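Local coordinates for protein agmatinase (Deinococcus radiodurans, PDB 1WOH) that probably hydrolyses agmatine to putrescine and urea, as a ureohydrolase of the arginase family that binds two manganese ions per subunit, at residues A[73-81]-A[294-302]; A[97-108]-A[123-134]. All blocks are in the same frame, centred on the assembly; numbering follows the deposited sequence.

Contact 1 (A[73-81]-A[294-302]); sequences TRLQGVTFA and METLCEVFD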
# COMPACT_ATOMS: atom_id res chain seq x y z
N THR A 73 38.14 9.33 6.95
CA THR A 73 37.00 9.24 7.86
C THR A 73 36.45 10.60 8.24
O THR A 73 37.20 11.54 8.49
CB THR A 73 37.39 8.48 9.14
OG1 THR A 73 37.81 7.15 8.79
CG2 THR A 73 36.19 8.39 10.09
N ARG A 74 35.12 10.70 8.28
CA ARG A 74 34.47 11.95 8.65
C ARG A 74 33.62 11.74 9.90
O ARG A 74 33.11 10.64 10.12
CB ARG A 74 33.63 12.48 7.49
CG ARG A 74 34.47 13.08 6.36
CD ARG A 74 33.62 13.73 5.29
NE ARG A 74 32.78 12.76 4.59
CZ ARG A 74 31.95 13.07 3.60
NH1 ARG A 74 31.84 14.33 3.20
NH2 ARG A 74 31.23 12.12 3.02
N LEU A 75 33.49 12.79 10.70
CA LEU A 75 32.75 12.76 11.95
C LEU A 75 33.42 11.90 13.01
O LEU A 75 32.78 11.44 13.96
CB LEU A 75 31.30 12.30 11.73
CG LEU A 75 30.44 13.28 10.94
CD1 LEU A 75 29.02 12.73 10.83
CD2 LEU A 75 30.42 14.64 11.64
N GLN A 76 34.72 11.68 12.86
CA GLN A 76 35.45 10.88 13.84
C GLN A 76 35.53 11.67 15.15
O GLN A 76 35.99 12.81 15.18
CB GLN A 76 36.86 10.57 13.34
CG GLN A 76 37.73 9.86 14.36
CD GLN A 76 37.19 8.49 14.75
OE1 GLN A 76 37.60 7.92 15.76
NE2 GLN A 76 36.29 7.95 13.93
N GLY A 77 35.06 11.06 16.24
CA GLY A 77 35.10 11.73 17.52
C GLY A 77 34.00 12.76 17.74
O GLY A 77 33.95 13.40 18.78
N VAL A 78 33.12 12.93 16.75
CA VAL A 78 32.03 13.88 16.89
C VAL A 78 30.92 13.21 17.69
O VAL A 78 30.39 12.18 17.29
CB VAL A 78 31.50 14.33 15.51
CG1 VAL A 78 30.35 15.32 15.69
CG2 VAL A 78 32.63 14.98 14.72
N THR A 79 30.57 13.81 18.83
CA THR A 79 29.54 13.24 19.69
C THR A 79 28.13 13.66 19.30
O THR A 79 27.89 14.79 18.88
CB THR A 79 29.78 13.62 21.17
OG1 THR A 79 29.70 15.04 21.33
CG2 THR A 79 31.16 13.15 21.62
N PHE A 80 27.20 12.71 19.46
CA PHE A 80 25.78 12.92 19.15
C PHE A 80 24.88 12.66 20.36
O PHE A 80 25.24 11.93 21.28
CB PHE A 80 25.34 11.96 18.03
CG PHE A 80 25.78 12.37 16.66
CD1 PHE A 80 27.12 12.30 16.29
CD2 PHE A 80 24.85 12.83 15.73
CE1 PHE A 80 27.53 12.68 15.01
CE2 PHE A 80 25.25 13.22 14.44
CZ PHE A 80 26.59 13.14 14.08
N ALA A 81 23.69 13.25 20.33
CA ALA A 81 22.71 13.06 21.39
C ALA A 81 21.33 13.23 20.76
O ALA A 81 21.18 13.95 19.78
CB ALA A 81 22.92 14.09 22.50
N MET A 294 22.93 13.35 7.71
CA MET A 294 24.23 12.85 8.14
C MET A 294 25.37 13.32 7.23
O MET A 294 26.45 13.65 7.71
CB MET A 294 24.23 11.31 8.21
CG MET A 294 23.36 10.72 9.32
SD MET A 294 23.53 11.52 10.93
CE MET A 294 25.25 11.04 11.36
N GLU A 295 25.13 13.34 5.92
CA GLU A 295 26.16 13.79 5.00
C GLU A 295 26.39 15.28 5.19
O GLU A 295 27.53 15.76 5.11
CB GLU A 295 25.78 13.50 3.55
CG GLU A 295 26.89 13.89 2.56
CD GLU A 295 26.67 13.35 1.16
OE1 GLU A 295 27.49 13.64 0.27
OE2 GLU A 295 25.68 12.62 0.95
N THR A 296 25.33 16.03 5.44
CA THR A 296 25.49 17.47 5.64
C THR A 296 26.37 17.71 6.87
O THR A 296 27.25 18.56 6.85
CB THR A 296 24.13 18.17 5.81
OG1 THR A 296 23.39 18.05 4.59
CG2 THR A 296 24.34 19.66 6.11
N LEU A 297 26.12 16.96 7.94
CA LEU A 297 26.93 17.11 9.14
C LEU A 297 28.39 16.76 8.87
O LEU A 297 29.30 17.35 9.46
CB LEU A 297 26.37 16.24 10.27
CG LEU A 297 25.00 16.67 10.81
CD1 LEU A 297 24.45 15.62 11.75
CD2 LEU A 297 25.13 18.01 11.52
N CYS A 298 28.63 15.79 7.99
CA CYS A 298 30.01 15.43 7.65
C CYS A 298 30.68 16.66 7.08
O CYS A 298 31.81 17.00 7.44
CB CYS A 298 30.05 14.32 6.60
SG CYS A 298 29.72 12.67 7.18
N GLU A 299 29.98 17.31 6.15
CA GLU A 299 30.49 18.51 5.51
C GLU A 299 30.68 19.61 6.54
O GLU A 299 31.71 20.29 6.55
CB GLU A 299 29.53 18.98 4.41
CG GLU A 299 29.35 18.01 3.24
CD GLU A 299 30.63 17.82 2.43
OE1 GLU A 299 31.51 18.70 2.49
OE2 GLU A 299 30.74 16.79 1.73
N VAL A 300 29.69 19.81 7.41
CA VAL A 300 29.79 20.86 8.42
C VAL A 300 31.05 20.69 9.28
O VAL A 300 31.87 21.60 9.38
CB VAL A 300 28.55 20.87 9.34
CG1 VAL A 300 28.80 21.77 10.55
CG2 VAL A 300 27.34 21.39 8.56
N PHE A 301 31.22 19.52 9.88
CA PHE A 301 32.37 19.31 10.75
C PHE A 301 33.72 19.18 10.03
O PHE A 301 34.75 19.11 10.68
CB PHE A 301 32.13 18.13 11.68
CG PHE A 301 31.19 18.45 12.81
CD1 PHE A 301 29.82 18.43 12.61
CD2 PHE A 301 31.68 18.86 14.05
CE1 PHE A 301 28.94 18.80 13.62
CE2 PHE A 301 30.81 19.23 15.07
CZ PHE A 301 29.44 19.21 14.86
N ASP A 302 33.70 19.17 8.71
CA ASP A 302 34.94 19.09 7.94
C ASP A 302 35.50 20.49 7.70
O ASP A 302 36.69 20.65 7.44
CB ASP A 302 34.70 18.41 6.59
CG ASP A 302 35.27 17.01 6.53
OD1 ASP A 302 35.19 16.38 5.46
OD2 ASP A 302 35.80 16.53 7.56
O HOH W 1 30.10 12.94 0.76
O HOH W 2 33.58 16.55 3.47
O HOH W 3 33.75 15.54 9.20
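R74 reaches across the last turns of helix 284-302, the C-terminal helix of the arginase-family alpha/beta fold, from the short strand that precedes the sheet's edge strand 80-85. Its guanidinium lays one face over C298 CB, while at the group's edge NH1 makes a salt bridge with E299 OE2 at 3.1 Å; the N-H points poorly (124°), and the bond is weak. Two waters bridge the guanidinium to further carboxylates, one between NH2 and E295 OE1, the other between NH1 and D302 OD1. A third water joins the backbone N of L75 to C298 O and D302 OD2. With CG anti to its carbonyl carbon (chi1 -68°), L75 sends CD1 to within 3.7 Å of C298 SG and CD2 to within 3.9 Å of F301 CB. The type II turn from L75 to V78 then brings the chain back to the helix. V78 CG1 sits 4.0 Å from the centroid of the F301 ring, only 9° off its normal, in a CH-pi contact over the ring's centre. Finally, F80 meets M294 in an oblique Met-aromatic contact, and its ring edge takes L297 CD1 at 3.7 Å from F80 CE2.

Contact 2 (A[97-108]-A[123-134]); sequences HDRITEAARQVR and VSYPLLRAFADV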
# COMPACT_ATOMS: atom_id res chain seq x y z
N HIS A 97 4.07 26.47 19.62
CA HIS A 97 5.19 27.32 19.23
C HIS A 97 6.09 27.64 20.42
O HIS A 97 7.32 27.56 20.32
CB HIS A 97 4.68 28.63 18.62
CG HIS A 97 3.94 28.46 17.33
ND1 HIS A 97 3.20 29.47 16.76
CD2 HIS A 97 3.84 27.40 16.48
CE1 HIS A 97 2.67 29.05 15.63
NE2 HIS A 97 3.05 27.80 15.44
N ASP A 98 5.49 28.02 21.54
CA ASP A 98 6.29 28.37 22.70
C ASP A 98 7.09 27.18 23.20
O ASP A 98 8.24 27.32 23.60
CB ASP A 98 5.39 28.92 23.82
CG ASP A 98 4.75 30.25 23.44
OD1 ASP A 98 5.26 30.92 22.52
OD2 ASP A 98 3.74 30.63 24.07
N ARG A 99 6.49 25.99 23.17
CA ARG A 99 7.21 24.81 23.63
C ARG A 99 8.36 24.44 22.70
O ARG A 99 9.41 24.00 23.16
CB ARG A 99 6.25 23.63 23.77
CG ARG A 99 5.33 23.79 24.97
CD ARG A 99 4.67 22.48 25.33
NE ARG A 99 3.66 22.67 26.37
CZ ARG A 99 2.68 21.81 26.59
NH1 ARG A 99 2.58 20.72 25.84
NH2 ARG A 99 1.78 22.05 27.54
N ILE A 100 8.16 24.64 21.40
CA ILE A 100 9.19 24.35 20.41
C ILE A 100 10.39 25.28 20.59
O ILE A 100 11.54 24.85 20.57
CB ILE A 100 8.63 24.50 18.98
CG1 ILE A 100 7.56 23.42 18.74
CG2 ILE A 100 9.75 24.37 17.95
CD1 ILE A 100 6.71 23.65 17.50
N THR A 101 10.11 26.57 20.77
CA THR A 101 11.17 27.55 20.97
C THR A 101 11.96 27.28 22.25
O THR A 101 13.20 27.36 22.26
CB THR A 101 10.61 28.98 21.05
OG1 THR A 101 9.94 29.30 19.83
CG2 THR A 101 11.74 29.99 21.29
N GLU A 102 11.25 26.95 23.32
CA GLU A 102 11.91 26.68 24.60
C GLU A 102 12.80 25.45 24.51
O GLU A 102 13.95 25.47 24.95
CB GLU A 102 10.87 26.49 25.71
CG GLU A 102 11.46 26.13 27.07
CD GLU A 102 12.48 27.14 27.58
OE1 GLU A 102 13.11 26.88 28.63
OE2 GLU A 102 12.66 28.20 26.93
N ALA A 103 12.29 24.37 23.92
CA ALA A 103 13.07 23.15 23.79
C ALA A 103 14.27 23.39 22.88
O ALA A 103 15.37 22.91 23.17
CB ALA A 103 12.20 22.03 23.22
N ALA A 104 14.07 24.14 21.80
CA ALA A 104 15.16 24.43 20.87
C ALA A 104 16.25 25.24 21.57
O ALA A 104 17.44 24.98 21.38
CB ALA A 104 14.63 25.18 19.66
N ARG A 105 15.85 26.22 22.37
CA ARG A 105 16.82 27.04 23.10
C ARG A 105 17.66 26.17 24.03
O ARG A 105 18.88 26.33 24.11
CB ARG A 105 16.14 28.12 23.93
CG ARG A 105 15.69 29.35 23.16
CD ARG A 105 15.78 30.58 24.05
NE ARG A 105 15.22 31.77 23.43
CZ ARG A 105 13.92 32.00 23.29
NH1 ARG A 105 13.05 31.12 23.75
NH2 ARG A 105 13.49 33.11 22.71
N GLN A 106 16.99 25.27 24.74
CA GLN A 106 17.67 24.38 25.67
C GLN A 106 18.64 23.44 24.96
O GLN A 106 19.75 23.19 25.44
CB GLN A 106 16.66 23.56 26.47
CG GLN A 106 15.67 24.40 27.26
CD GLN A 106 14.69 23.55 28.06
OE1 GLN A 106 14.14 22.58 27.55
NE2 GLN A 106 14.47 23.93 29.31
N VAL A 107 18.22 22.92 23.81
CA VAL A 107 19.07 22.03 23.04
C VAL A 107 20.25 22.78 22.44
O VAL A 107 21.39 22.30 22.45
CB VAL A 107 18.26 21.32 21.93
CG1 VAL A 107 19.21 20.64 20.94
CG2 VAL A 107 17.33 20.30 22.56
N ARG A 108 19.98 23.97 21.91
CA ARG A 108 21.04 24.77 21.32
C ARG A 108 22.16 25.06 22.32
O ARG A 108 23.35 25.01 21.98
CB ARG A 108 20.47 26.09 20.80
CG ARG A 108 20.53 26.23 19.29
CD ARG A 108 21.47 27.36 18.90
NE ARG A 108 20.93 28.65 19.30
CZ ARG A 108 21.59 29.80 19.22
NH1 ARG A 108 22.84 29.83 18.77
NH2 ARG A 108 21.00 30.92 19.60
N VAL A 123 7.08 24.70 11.55
CA VAL A 123 7.92 24.57 12.73
C VAL A 123 9.21 25.40 12.66
O VAL A 123 9.82 25.69 13.69
CB VAL A 123 8.30 23.09 13.01
CG1 VAL A 123 7.03 22.25 13.15
CG2 VAL A 123 9.19 22.55 11.90
N SER A 124 9.61 25.80 11.45
CA SER A 124 10.83 26.60 11.28
C SER A 124 10.72 27.94 12.01
O SER A 124 11.73 28.49 12.45
CB SER A 124 11.12 26.85 9.80
OG SER A 124 11.38 25.65 9.11
N TYR A 125 9.51 28.46 12.13
CA TYR A 125 9.32 29.74 12.81
C TYR A 125 9.71 29.65 14.29
O TYR A 125 10.63 30.34 14.73
CB TYR A 125 7.88 30.23 12.64
CG TYR A 125 7.47 31.32 13.62
CD1 TYR A 125 8.32 32.39 13.89
CD2 TYR A 125 6.24 31.27 14.28
CE1 TYR A 125 7.96 33.39 14.80
CE2 TYR A 125 5.86 32.27 15.19
CZ TYR A 125 6.73 33.32 15.45
OH TYR A 125 6.38 34.30 16.36
N PRO A 126 9.04 28.78 15.08
CA PRO A 126 9.42 28.70 16.49
C PRO A 126 10.84 28.21 16.73
O PRO A 126 11.48 28.57 17.72
CB PRO A 126 8.35 27.78 17.09
CG PRO A 126 7.90 26.95 15.93
CD PRO A 126 7.86 27.95 14.80
N LEU A 127 11.35 27.40 15.81
CA LEU A 127 12.72 26.90 15.90
C LEU A 127 13.67 28.10 15.79
O LEU A 127 14.57 28.29 16.61
CB LEU A 127 13.01 25.93 14.75
CG LEU A 127 13.19 24.43 14.97
CD1 LEU A 127 12.58 23.98 16.28
CD2 LEU A 127 12.58 23.69 13.78
N LEU A 128 13.45 28.93 14.77
CA LEU A 128 14.29 30.09 14.55
C LEU A 128 14.27 31.09 15.70
O LEU A 128 15.27 31.77 15.95
CB LEU A 128 13.92 30.78 13.24
CG LEU A 128 14.49 30.08 12.00
CD1 LEU A 128 13.86 30.62 10.72
CD2 LEU A 128 16.01 30.27 11.99
N ARG A 129 13.15 31.18 16.42
CA ARG A 129 13.08 32.13 17.53
C ARG A 129 14.16 31.83 18.57
O ARG A 129 14.53 32.69 19.37
CB ARG A 129 11.71 32.09 18.21
CG ARG A 129 10.57 32.62 17.35
CD ARG A 129 9.32 32.95 18.18
NE ARG A 129 8.80 31.80 18.91
CZ ARG A 129 7.63 31.78 19.54
NH1 ARG A 129 6.86 32.86 19.53
NH2 ARG A 129 7.23 30.69 20.19
N ALA A 130 14.67 30.60 18.56
CA ALA A 130 15.70 30.21 19.52
C ALA A 130 17.09 30.72 19.13
O ALA A 130 18.05 30.51 19.86
CB ALA A 130 15.73 28.70 19.66
N PHE A 131 17.18 31.40 17.99
CA PHE A 131 18.46 31.92 17.51
C PHE A 131 18.46 33.45 17.50
O PHE A 131 19.13 34.09 16.69
CB PHE A 131 18.75 31.41 16.09
CG PHE A 131 18.91 29.91 16.01
CD1 PHE A 131 17.81 29.07 16.18
CD2 PHE A 131 20.16 29.35 15.78
CE1 PHE A 131 17.96 27.68 16.12
CE2 PHE A 131 20.33 27.97 15.72
CZ PHE A 131 19.23 27.13 15.89
N ALA A 132 17.71 34.05 18.42
CA ALA A 132 17.62 35.50 18.49
C ALA A 132 18.97 36.16 18.77
O ALA A 132 19.20 37.30 18.37
CB ALA A 132 16.61 35.90 19.56
N ASP A 133 19.87 35.45 19.44
CA ASP A 133 21.17 36.01 19.79
C ASP A 133 22.26 35.82 18.74
O ASP A 133 23.43 36.13 18.99
CB ASP A 133 21.65 35.45 21.13
CG ASP A 133 21.91 33.96 21.09
OD1 ASP A 133 22.13 33.36 22.17
OD2 ASP A 133 21.90 33.38 19.98
N VAL A 134 21.89 35.30 17.57
CA VAL A 134 22.87 35.10 16.50
C VAL A 134 22.94 36.34 15.61
O VAL A 134 21.98 36.67 14.91
CB VAL A 134 22.51 33.86 15.63
CG1 VAL A 134 23.52 33.70 14.51
CG2 VAL A 134 22.47 32.62 16.50
O HOH W 4 4.18 32.43 20.66
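T101 and R129 fasten helix 93-108 to the short helix 124-128, two helices of the arginase-fold alpha/beta domain that precede and follow strand 114-118 in the chain and both pack on it; their axes approach to 7.7 Å and cross at -45°. The start of 123-134 lies near H121, a manganese ligand of this enzyme, the V123 and H121 side chains being about 6 Å apart.

The polar grip centres on T101 OG1, which donates to P126 O at 2.7 Å and accepts two bonds from R129, lying in the guanidinium plane: NE at 2.9 Å, and NH2 as well. The same NH2 also bonds D98 OD1 on its anti lone pair, in a salt bridge, with the oxygen tilted out of the guanidinium plane, and a water spans D98 OD1 and R129 NH1, so the flat group is fixed against rotation. At the far end R108 NH2 bonds A130 O on a lone pair in the carbonyl plane at 3.0 Å and meets D133 OD2 on its syn side at 2.6 Å.

Among the aromatic contacts, Y125 turns its edge to the face of H97 in a T-shaped pair. R108, bent at chi2 and chi3, lies flat on F131, the planes 12° apart, as an off-centre cation-pi stack. A leucine in place of R108 would probably leave D133 without its charged mate, A130 O without its donor from this helix and F131 without its flat cover.

Apolar contacts fill the middle: I100 packs CG2 and CD1 against P126 CG, and A104 CB rests 3.7 Å from A130 CB.

Overall arrangement
The two contacts lie in one arginase-family alpha/beta domain, their centres about 23 Å apart and their nearest atoms about 7 Å apart, without touching. Along the chain, 73-81 comes first, its strand 80-85 leading into helix 93-108 of contact 2; 123-134 follows, and 294-302 returns at the C-terminus, so contact 1 brackets contact 2 in sequence. Both pack near strand 31-36 of the eight-stranded parallel sheet: V78, F80, L297 and F301 touch V31, while I100 and V123 touch V36. Contact 1 thus ties the C-terminal helix to the edge of the sheet away from the metal site, whereas contact 2 joins two helices, and the start of 123-134 comes near the manganese ligand H121.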